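Local coordinates for protein acyl-coenzyme A thioesterase PaaI (Escherichia coli, PDB 2FS2) that hydrolyses acyl-coenzyme A thioesters, preferring phenylacetyl-CoA esters that carry hydroxyl groups on the ring, in the phenylacetate degradation pathway, at residues 33-41 with 90-101; 75-86 with 122-133. All coordinates share one frame; numbering follows the deposited sequence.

Interaction 1: residues 33-41 with 90-101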
loop_
_atom_site.group_PDB
_atom_site.type_symbol
_atom_site.label_atom_id
_atom_site.label_comp_id
_atom_site.label_asym_id
_atom_site.label_seq_id
_atom_site.Cartn_x
_atom_site.Cartn_y
_atom_site.Cartn_z
ATOM N N GLY B 33 4.492 -17.013 -14.583
ATOM C CA GLY B 33 4.564 -16.153 -13.404
ATOM C C GLY B 33 5.768 -15.177 -13.459
ATOM O O GLY B 33 6.222 -14.698 -12.384
ATOM N N PHE B 34 6.317 -14.864 -14.647
ATOM C CA PHE B 34 7.601 -14.179 -14.643
ATOM C C PHE B 34 7.735 -13.443 -15.942
ATOM O O PHE B 34 7.583 -14.101 -17.007
ATOM C CB PHE B 34 8.769 -15.159 -14.458
ATOM C CG PHE B 34 10.149 -14.498 -14.499
ATOM C CD1 PHE B 34 10.696 -13.853 -13.321
ATOM C CD2 PHE B 34 10.918 -14.522 -15.679
ATOM C CE1 PHE B 34 12.014 -13.208 -13.392
ATOM C CE2 PHE B 34 12.198 -13.868 -15.736
ATOM C CZ PHE B 34 12.772 -13.221 -14.570
ATOM N N ALA B 35 8.146 -12.162 -15.889
ATOM C CA ALA B 35 8.355 -11.361 -17.149
ATOM C C ALA B 35 9.371 -10.254 -16.865
ATOM O O ALA B 35 9.382 -9.728 -15.750
ATOM C CB ALA B 35 7.012 -10.695 -17.596
ATOM N N VAL B 36 10.161 -9.867 -17.859
ATOM C CA VAL B 36 11.203 -8.857 -17.776
ATOM C C VAL B 36 10.985 -8.043 -19.009
ATOM O O VAL B 36 10.842 -8.615 -20.146
ATOM C CB VAL B 36 12.645 -9.444 -17.762
ATOM C CG1 VAL B 36 13.721 -8.350 -17.767
ATOM C CG2 VAL B 36 12.923 -10.315 -16.595
ATOM N N VAL B 37 10.866 -6.730 -18.848
ATOM C CA VAL B 37 10.613 -5.890 -19.963
ATOM C C VAL B 37 11.562 -4.743 -19.764
ATOM O O VAL B 37 12.130 -4.545 -18.688
ATOM C CB VAL B 37 9.091 -5.398 -20.056
ATOM C CG1 VAL B 37 8.120 -6.593 -20.366
ATOM C CG2 VAL B 37 8.643 -4.668 -18.673
ATOM N N THR B 38 11.709 -3.973 -20.816
ATOM C CA THR B 38 12.778 -3.004 -20.918
ATOM C C THR B 38 12.300 -1.732 -21.643
ATOM O O THR B 38 11.393 -1.788 -22.444
ATOM C CB THR B 38 13.920 -3.703 -21.647
ATOM O OG1 THR B 38 15.158 -3.110 -21.233
ATOM C CG2 THR B 38 13.807 -3.448 -23.118
HETATM N N MSE B 39 12.834 -0.581 -21.301
HETATM C CA MSE B 39 12.406 0.663 -21.924
HETATM C C MSE B 39 13.514 1.678 -21.745
HETATM O O MSE B 39 14.158 1.713 -20.714
HETATM C CB MSE B 39 11.145 1.175 -21.195
HETATM C CG MSE B 39 10.796 2.611 -21.530
HETATM SE SE MSE B 39 9.291 3.204 -20.372
HETATM C CE MSE B 39 7.982 2.696 -21.537
ATOM N N THR B 40 13.701 2.532 -22.718
ATOM C CA THR B 40 14.663 3.618 -22.591
ATOM C C THR B 40 13.906 4.911 -22.297
ATOM O O THR B 40 12.851 5.163 -22.848
ATOM C CB THR B 40 15.508 3.641 -23.885
ATOM O OG1 THR B 40 16.245 2.375 -23.952
ATOM C CG2 THR B 40 16.600 4.786 -23.890
ATOM N N VAL B 41 14.381 5.684 -21.334
ATOM C CA VAL B 41 13.787 6.988 -21.022
ATOM C C VAL B 41 14.306 7.980 -22.098
ATOM O O VAL B 41 15.525 8.155 -22.225
ATOM C CB VAL B 41 14.301 7.412 -19.674
ATOM C CG1 VAL B 41 13.826 8.830 -19.338
ATOM C CG2 VAL B 41 13.920 6.327 -18.608
ATOM N N PHE B 90 16.663 9.170 -15.635
ATOM C CA PHE B 90 17.059 10.326 -16.467
ATOM C C PHE B 90 17.116 9.940 -17.884
ATOM O O PHE B 90 17.298 8.776 -18.138
ATOM C CB PHE B 90 18.487 10.759 -16.095
ATOM C CG PHE B 90 18.580 11.276 -14.724
ATOM C CD1 PHE B 90 19.292 10.599 -13.776
ATOM C CD2 PHE B 90 17.841 12.357 -14.351
ATOM C CE1 PHE B 90 19.355 11.061 -12.458
ATOM C CE2 PHE B 90 17.828 12.813 -13.038
ATOM C CZ PHE B 90 18.589 12.193 -12.091
ATOM N N ALA B 91 17.051 10.903 -18.815
ATOM C CA ALA B 91 17.144 10.626 -20.279
ATOM C C ALA B 91 18.266 9.697 -20.607
ATOM O O ALA B 91 19.355 9.841 -20.108
ATOM C CB ALA B 91 17.272 11.946 -21.161
ATOM N N GLY B 92 17.976 8.675 -21.406
ATOM C CA GLY B 92 19.012 7.777 -21.894
ATOM C C GLY B 92 19.098 6.592 -20.939
ATOM O O GLY B 92 19.680 5.558 -21.336
ATOM N N ASP B 93 18.553 6.706 -19.708
ATOM C CA ASP B 93 18.673 5.598 -18.750
ATOM C C ASP B 93 17.969 4.387 -19.375
ATOM O O ASP B 93 16.900 4.557 -19.962
ATOM C CB ASP B 93 18.042 5.926 -17.399
ATOM C CG ASP B 93 18.997 6.646 -16.443
ATOM O OD1 ASP B 93 20.168 7.057 -16.853
ATOM O OD2 ASP B 93 18.636 6.865 -15.222
ATOM N N THR B 94 18.532 3.187 -19.282
ATOM C CA THR B 94 17.740 2.005 -19.765
ATOM C C THR B 94 17.189 1.354 -18.543
ATOM O O THR B 94 17.960 1.032 -17.663
ATOM C CB THR B 94 18.602 0.952 -20.500
ATOM O OG1 THR B 94 18.928 1.491 -21.765
ATOM C CG2 THR B 94 17.783 -0.312 -20.933
ATOM N N LEU B 95 15.883 1.073 -18.545
ATOM C CA LEU B 95 15.162 0.635 -17.332
ATOM C C LEU B 95 14.589 -0.769 -17.591
ATOM O O LEU B 95 13.988 -1.026 -18.628
ATOM C CB LEU B 95 14.016 1.598 -17.054
ATOM C CG LEU B 95 14.379 3.031 -16.723
ATOM C CD1 LEU B 95 13.179 3.878 -16.362
ATOM C CD2 LEU B 95 15.370 3.053 -15.578
ATOM N N THR B 96 14.814 -1.681 -16.670
ATOM C CA THR B 96 14.389 -3.042 -16.780
ATOM C C THR B 96 13.425 -3.316 -15.593
ATOM O O THR B 96 13.786 -3.072 -14.439
ATOM C CB THR B 96 15.641 -3.942 -16.734
ATOM O OG1 THR B 96 16.602 -3.485 -17.730
ATOM C CG2 THR B 96 15.346 -5.318 -17.260
ATOM N N ALA B 97 12.220 -3.745 -15.904
ATOM C CA ALA B 97 11.187 -4.117 -14.905
ATOM C C ALA B 97 11.056 -5.641 -14.931
ATOM O O ALA B 97 10.869 -6.239 -16.037
ATOM C CB ALA B 97 9.807 -3.409 -15.200
ATOM N N THR B 98 11.258 -6.272 -13.777
ATOM C CA THR B 98 11.120 -7.677 -13.621
ATOM C C THR B 98 9.960 -7.934 -12.690
ATOM O O THR B 98 9.949 -7.424 -11.570
ATOM C CB THR B 98 12.318 -8.170 -12.971
ATOM O OG1 THR B 98 13.458 -8.000 -13.860
ATOM C CG2 THR B 98 12.328 -9.689 -12.755
ATOM N N ALA B 99 9.049 -8.805 -13.117
ATOM C CA ALA B 99 7.876 -9.089 -12.337
ATOM C C ALA B 99 7.927 -10.556 -11.968
ATOM O O ALA B 99 8.213 -11.379 -12.807
ATOM C CB ALA B 99 6.693 -8.769 -13.196
ATOM N N GLN B 100 7.651 -10.928 -10.723
ATOM C CA GLN B 100 7.773 -12.300 -10.258
ATOM C C GLN B 100 6.500 -12.579 -9.442
ATOM O O GLN B 100 6.160 -11.760 -8.585
ATOM C CB GLN B 100 8.764 -12.312 -9.121
ATOM C CG GLN B 100 10.083 -12.476 -9.380
ATOM C CD GLN B 100 10.870 -12.242 -8.097
ATOM O OE1 GLN B 100 10.819 -13.059 -7.178
ATOM N NE2 GLN B 100 11.545 -11.141 -8.031
ATOM N N VAL B 101 5.860 -13.710 -9.676
ATOM C CA VAL B 101 4.693 -14.154 -8.882
ATOM C C VAL B 101 5.193 -14.467 -7.416
ATOM O O VAL B 101 6.251 -15.069 -7.214
ATOM C CB VAL B 101 3.970 -15.347 -9.556
ATOM C CG1 VAL B 101 4.831 -16.527 -9.692
ATOM C CG2 VAL B 101 2.747 -15.796 -8.773
#
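The ring of Phe34 meets Gln100 at its edge, where CG of the glutamine lies near the ring plane, 4.2 Å from Phe34 CD1. Thr98 approaches the same ring obliquely, its CG2 3.6 Å from Phe34 CE1. With CG anti to the backbone N (chi1 178°), the phenylalanine lays its ring across toward the neighbouring strand. Val36 follows on this partly exposed face: CG1 is pressed to 3.5 Å from Thr96 CG2, while CG2 rests beside Thr98 OG1. Beta-branched residues suit such extended positions, and the threonines keep a hydroxyl on a face that solvent partly reaches.

The two strands run antiparallel in the curled sheet of the hot-dog fold, wrapped round helix 54-70. Ala35, Val37 and Met39, a selenomethionine, share the buried face with Ala99, Ala97 and Leu95. The alanines leave room for the helix, where Val37 and Ala99 both touch Ala64. Paired backbone bonds join these partners; Ala99 N reaches Ala35 O at 2.8 Å.

Beyond the strand ends, Val41 turns toward residues 90-95, and its CG2 is tight against Leu95 CD1 at 3.4 Å. Its carbonyl O takes the N-H of Gly92, in a type II turn from Phe90 to Asp93 whose third position, at phi 93°, suits glycine. Asp93 steadies that turn: OD2 accepts Phe90 N at 3.1 Å from above the carboxylate plane, and OD1 is held by Gln118. At the other end Gly33 O accepts Val101 N; the positive phi there favours glycine, and a side chain would run into Val101 CG1.

Interaction 2: residues 75-86 with 122-133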
loop_
_atom_site.group_PDB
_atom_site.type_symbol
_atom_site.label_atom_id
_atom_site.label_comp_id
_atom_site.label_asym_id
_atom_site.label_seq_id
_atom_site.Cartn_x
_atom_site.Cartn_y
_atom_site.Cartn_z
ATOM N N ALA B 75 -6.881 -14.603 -18.558
ATOM C CA ALA B 75 -6.999 -13.172 -18.575
ATOM C C ALA B 75 -7.093 -12.647 -17.068
ATOM O O ALA B 75 -7.879 -13.198 -16.261
ATOM C CB ALA B 75 -8.274 -12.768 -19.377
ATOM N N ALA B 76 -6.330 -11.613 -16.737
ATOM C CA ALA B 76 -6.295 -11.109 -15.372
ATOM C C ALA B 76 -5.922 -9.652 -15.465
ATOM O O ALA B 76 -5.237 -9.243 -16.425
ATOM C CB ALA B 76 -5.322 -11.860 -14.538
ATOM N N VAL B 77 -6.426 -8.872 -14.501
ATOM C CA VAL B 77 -6.257 -7.417 -14.417
ATOM C C VAL B 77 -5.809 -7.033 -12.961
ATOM O O VAL B 77 -5.932 -7.836 -12.029
ATOM C CB VAL B 77 -7.591 -6.656 -14.716
ATOM C CG1 VAL B 77 -8.128 -7.031 -16.103
ATOM C CG2 VAL B 77 -8.658 -6.820 -13.604
ATOM N N ALA B 78 -5.335 -5.811 -12.804
ATOM C CA ALA B 78 -4.879 -5.348 -11.510
ATOM C C ALA B 78 -6.093 -4.986 -10.639
ATOM O O ALA B 78 -6.909 -4.265 -11.088
ATOM C CB ALA B 78 -4.040 -4.098 -11.793
ATOM N N SER B 79 -6.270 -5.480 -9.430
ATOM C CA SER B 79 -7.260 -4.823 -8.587
ATOM C C SER B 79 -6.632 -3.776 -7.675
ATOM O O SER B 79 -7.347 -2.932 -7.108
ATOM C CB SER B 79 -7.965 -5.778 -7.648
ATOM O OG SER B 79 -7.022 -6.566 -7.126
ATOM N N ALA B 80 -5.333 -3.843 -7.459
ATOM C CA ALA B 80 -4.699 -2.908 -6.524
ATOM C C ALA B 80 -3.220 -3.015 -6.664
ATOM O O ALA B 80 -2.669 -4.016 -7.154
ATOM C CB ALA B 80 -5.060 -3.225 -5.029
ATOM N N CYS B 81 -2.533 -1.969 -6.189
ATOM C CA CYS B 81 -1.108 -2.054 -6.218
ATOM C C CYS B 81 -0.434 -0.891 -5.524
ATOM O O CYS B 81 -1.061 0.101 -5.330
ATOM C CB CYS B 81 -0.699 -2.079 -7.649
ATOM S SG CYS B 81 -0.801 -0.520 -8.389
ATOM N N THR B 82 0.838 -1.021 -5.240
ATOM C CA THR B 82 1.534 0.002 -4.536
ATOM C C THR B 82 2.887 0.191 -5.184
ATOM O O THR B 82 3.481 -0.757 -5.605
ATOM C CB THR B 82 1.665 -0.376 -3.054
ATOM O OG1 THR B 82 2.147 -1.695 -2.939
ATOM C CG2 THR B 82 0.345 -0.677 -2.452
ATOM N N ILE B 83 3.359 1.421 -5.247
ATOM C CA ILE B 83 4.634 1.721 -5.862
ATOM C C ILE B 83 5.466 2.565 -4.883
ATOM O O ILE B 83 4.928 3.448 -4.302
ATOM C CB ILE B 83 4.460 2.331 -7.388
ATOM C CG1 ILE B 83 5.769 2.788 -7.995
ATOM C CG2 ILE B 83 3.515 3.558 -7.505
ATOM C CD1 ILE B 83 5.904 2.506 -9.657
ATOM N N ASP B 84 6.733 2.203 -4.659
ATOM C CA ASP B 84 7.737 3.075 -4.078
ATOM C C ASP B 84 8.739 3.635 -5.136
ATOM O O ASP B 84 9.412 2.855 -5.787
ATOM C CB ASP B 84 8.510 2.270 -3.115
ATOM C CG ASP B 84 7.680 1.911 -1.912
ATOM O OD1 ASP B 84 7.627 2.773 -0.969
ATOM O OD2 ASP B 84 6.959 0.792 -1.863
ATOM N N PHE B 85 8.840 4.953 -5.281
ATOM C CA PHE B 85 9.806 5.601 -6.170
ATOM C C PHE B 85 11.118 5.830 -5.425
ATOM O O PHE B 85 11.108 6.453 -4.355
ATOM C CB PHE B 85 9.200 6.918 -6.626
ATOM C CG PHE B 85 7.924 6.721 -7.544
ATOM C CD1 PHE B 85 6.674 7.012 -7.073
ATOM C CD2 PHE B 85 8.037 6.245 -8.850
ATOM C CE1 PHE B 85 5.515 6.953 -7.889
ATOM C CE2 PHE B 85 6.893 6.102 -9.682
ATOM C CZ PHE B 85 5.637 6.482 -9.194
ATOM N N LEU B 86 12.213 5.224 -5.875
ATOM C CA LEU B 86 13.471 5.331 -5.113
ATOM C C LEU B 86 14.569 6.249 -5.728
ATOM O O LEU B 86 15.378 6.831 -5.020
ATOM C CB LEU B 86 14.038 3.936 -4.908
ATOM C CG LEU B 86 13.026 2.890 -4.355
ATOM C CD1 LEU B 86 13.598 1.484 -4.541
ATOM C CD2 LEU B 86 12.740 3.161 -2.890
ATOM N N THR B 122 18.220 0.154 -8.216
ATOM C CA THR B 122 16.741 0.305 -8.094
ATOM C C THR B 122 16.115 1.644 -8.237
ATOM O O THR B 122 16.341 2.548 -7.461
ATOM C CB THR B 122 16.283 -0.249 -6.786
ATOM O OG1 THR B 122 17.036 -1.457 -6.573
ATOM C CG2 THR B 122 14.819 -0.755 -7.013
ATOM N N VAL B 123 15.241 1.751 -9.223
ATOM C CA VAL B 123 14.495 2.917 -9.448
ATOM C C VAL B 123 13.167 2.912 -8.682
ATOM O O VAL B 123 12.716 3.984 -8.215
ATOM C CB VAL B 123 14.282 3.005 -10.956
ATOM C CG1 VAL B 123 13.172 3.947 -11.325
ATOM C CG2 VAL B 123 15.669 3.351 -11.656
ATOM N N ALA B 124 12.542 1.737 -8.572
ATOM C CA ALA B 124 11.188 1.655 -8.088
ATOM C C ALA B 124 10.830 0.174 -7.764
ATOM O O ALA B 124 11.408 -0.785 -8.364
ATOM C CB ALA B 124 10.238 2.297 -9.139
ATOM N N LEU B 125 9.888 0.005 -6.834
ATOM C CA LEU B 125 9.449 -1.339 -6.282
ATOM C C LEU B 125 7.953 -1.252 -6.339
ATOM O O LEU B 125 7.380 -0.198 -6.085
ATOM C CB LEU B 125 9.914 -1.556 -4.812
ATOM C CG LEU B 125 11.404 -1.766 -4.624
ATOM C CD1 LEU B 125 11.878 -1.808 -3.215
ATOM C CD2 LEU B 125 11.906 -3.107 -5.290
ATOM N N PHE B 126 7.295 -2.308 -6.794
ATOM C CA PHE B 126 5.887 -2.188 -6.981
ATOM C C PHE B 126 5.403 -3.578 -6.545
ATOM O O PHE B 126 6.144 -4.544 -6.619
ATOM C CB PHE B 126 5.745 -1.976 -8.455
ATOM C CG PHE B 126 4.408 -2.214 -9.003
ATOM C CD1 PHE B 126 3.674 -1.122 -9.546
ATOM C CD2 PHE B 126 3.892 -3.485 -9.088
ATOM C CE1 PHE B 126 2.394 -1.325 -10.115
ATOM C CE2 PHE B 126 2.582 -3.729 -9.682
ATOM C CZ PHE B 126 1.853 -2.661 -10.193
ATOM N N ARG B 127 4.173 -3.637 -6.066
ATOM C CA ARG B 127 3.595 -4.901 -5.677
ATOM C C ARG B 127 2.166 -4.782 -6.147
ATOM O O ARG B 127 1.470 -3.810 -5.920
ATOM C CB ARG B 127 3.720 -5.190 -4.154
ATOM C CG ARG B 127 2.832 -6.412 -3.741
ATOM C CD ARG B 127 3.194 -7.193 -2.477
ATOM N NE ARG B 127 4.598 -7.613 -2.498
ATOM C CZ ARG B 127 5.326 -7.762 -1.437
ATOM N NH1 ARG B 127 4.749 -7.542 -0.234
ATOM N NH2 ARG B 127 6.592 -8.155 -1.559
ATOM N N GLY B 128 1.714 -5.782 -6.881
ATOM C CA GLY B 128 0.441 -5.644 -7.539
ATOM C C GLY B 128 -0.414 -6.870 -7.177
ATOM O O GLY B 128 0.066 -7.984 -7.050
ATOM N N LYS B 129 -1.694 -6.653 -7.128
ATOM C CA LYS B 129 -2.565 -7.745 -6.815
ATOM C C LYS B 129 -3.444 -7.941 -8.067
ATOM O O LYS B 129 -3.954 -6.992 -8.587
ATOM C CB LYS B 129 -3.430 -7.276 -5.703
ATOM C CG LYS B 129 -4.612 -8.234 -5.398
ATOM C CD LYS B 129 -4.348 -9.107 -4.146
ATOM C CE LYS B 129 -5.532 -10.047 -3.792
ATOM N NZ LYS B 129 -6.894 -9.452 -4.345
ATOM N N SER B 130 -3.630 -9.162 -8.530
ATOM C CA SER B 130 -4.403 -9.362 -9.782
ATOM C C SER B 130 -5.670 -10.148 -9.492
ATOM O O SER B 130 -5.701 -10.876 -8.554
ATOM C CB SER B 130 -3.605 -10.182 -10.779
ATOM O OG SER B 130 -3.089 -11.362 -10.202
ATOM N N HIS B 131 -6.607 -10.131 -10.419
ATOM C CA HIS B 131 -7.910 -10.764 -10.280
ATOM C C HIS B 131 -8.198 -11.371 -11.684
ATOM O O HIS B 131 -8.096 -10.673 -12.672
ATOM C CB HIS B 131 -8.933 -9.638 -9.921
ATOM C CG HIS B 131 -10.339 -10.090 -9.823
ATOM N ND1 HIS B 131 -11.359 -9.487 -10.536
ATOM C CD2 HIS B 131 -10.919 -11.061 -9.070
ATOM C CE1 HIS B 131 -12.506 -10.084 -10.234
ATOM N NE2 HIS B 131 -12.266 -11.039 -9.343
ATOM N N ARG B 132 -8.450 -12.652 -11.762
ATOM C CA ARG B 132 -8.831 -13.217 -13.108
ATOM C C ARG B 132 -10.255 -12.850 -13.456
ATOM O O ARG B 132 -11.114 -12.788 -12.582
ATOM C CB ARG B 132 -8.599 -14.742 -13.091
ATOM C CG ARG B 132 -7.098 -14.959 -12.841
ATOM C CD ARG B 132 -6.705 -16.311 -12.716
ATOM N NE ARG B 132 -5.293 -16.470 -12.986
ATOM C CZ ARG B 132 -4.709 -17.602 -12.789
ATOM N NH1 ARG B 132 -5.458 -18.589 -12.317
ATOM N NH2 ARG B 132 -3.382 -17.744 -12.996
ATOM N N ILE B 133 -10.511 -12.549 -14.700
ATOM C CA ILE B 133 -11.755 -11.895 -15.082
ATOM C C ILE B 133 -12.544 -12.862 -16.010
ATOM O O ILE B 133 -13.608 -12.530 -16.507
ATOM C CB ILE B 133 -11.460 -10.555 -15.806
ATOM C CG1 ILE B 133 -10.429 -10.740 -16.914
ATOM C CG2 ILE B 133 -10.998 -9.457 -14.833
ATOM C CD1 ILE B 133 -10.659 -9.789 -18.139
HETATM O O HOH W 1 -8.165 -9.247 -6.965
HETATM O O HOH W 2 6.064 -1.222 -3.548
#
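Phe126 and Cys81 meet inside the concave side of a hot-dog sheet, where strand 122-132 pairs antiparallel with strand 76-85. The sulfur sits obliquely to the ring, SG 4.5 Å from the Phe126 centroid and 48° off its normal, and Cys81 CB comes within 3.7 Å of Phe126 CZ. A chi1 of 162° swings the Phe126 ring away from its own backbone N and lays it beside Gly128, where any side chain would strike CE2, so glycine fits. Ile83 CB closes on Phe126 CD1, and Ala61 of helix 54-70 also packs on the ring. Replacing Phe126 with an alanine is likely to open a gap between sheet and helix and to leave the Cys81 sulfur without its aromatic partner.

Farther on, Leu86 turns toward its neighbour alongside Thr122: Leu86 CD1 lies 3.6 Å from Thr122 CG2, and Leu125 CG packs against the same Leu86 methyl.

The other face is mixed, with Val77, Ala80 and Leu125 among its residues, and the third subunit covers its middle. Thr82 and Arg127 lie side by side, pointing the same way, with Thr82 OG1 4.0 Å from Arg127 CB; the arginine's NE forms a salt bridge with Asp112, and its NH2 another with Asp112 of the third subunit. Residues 80-84 pair antiparallel with a strand of the second subunit.

The looser, more solvent-accessible side lies at the Ser79-Lys129 corner and the end with His131 and Ile133. A beta bulge near Ser79 shifts the register by one. Lys129 spans it: its O accepts Ser79 N at 2.9 Å, and its N donates to Ala80 O at 2.8 Å. A water bridges the two side chains, 2.9 Å from Ser79 OG and accepting from Lys129 NZ at 2.9 Å.

Interactions 1 and 2 are two strand pairs of one curled sheet, their centres about 14 Å apart. Strand 108-116 lies between them, bonded to 94-101 on one edge and to 122-132 on the other. They touch directly where Leu95 CD2 packs 3.9 Å from Val123 CG2. Both close on helix 54-70, where Leu57 meets Leu95 of the first and Phe85 of the second. Interaction 1 touches no other subunit of the tetramer, whereas two others reach interaction 2. One of them, the second subunit, packs its His49 on Ile133, so interaction 2 lies at the kind of subunit interface where hot-dog thioesterases generally place their active sites.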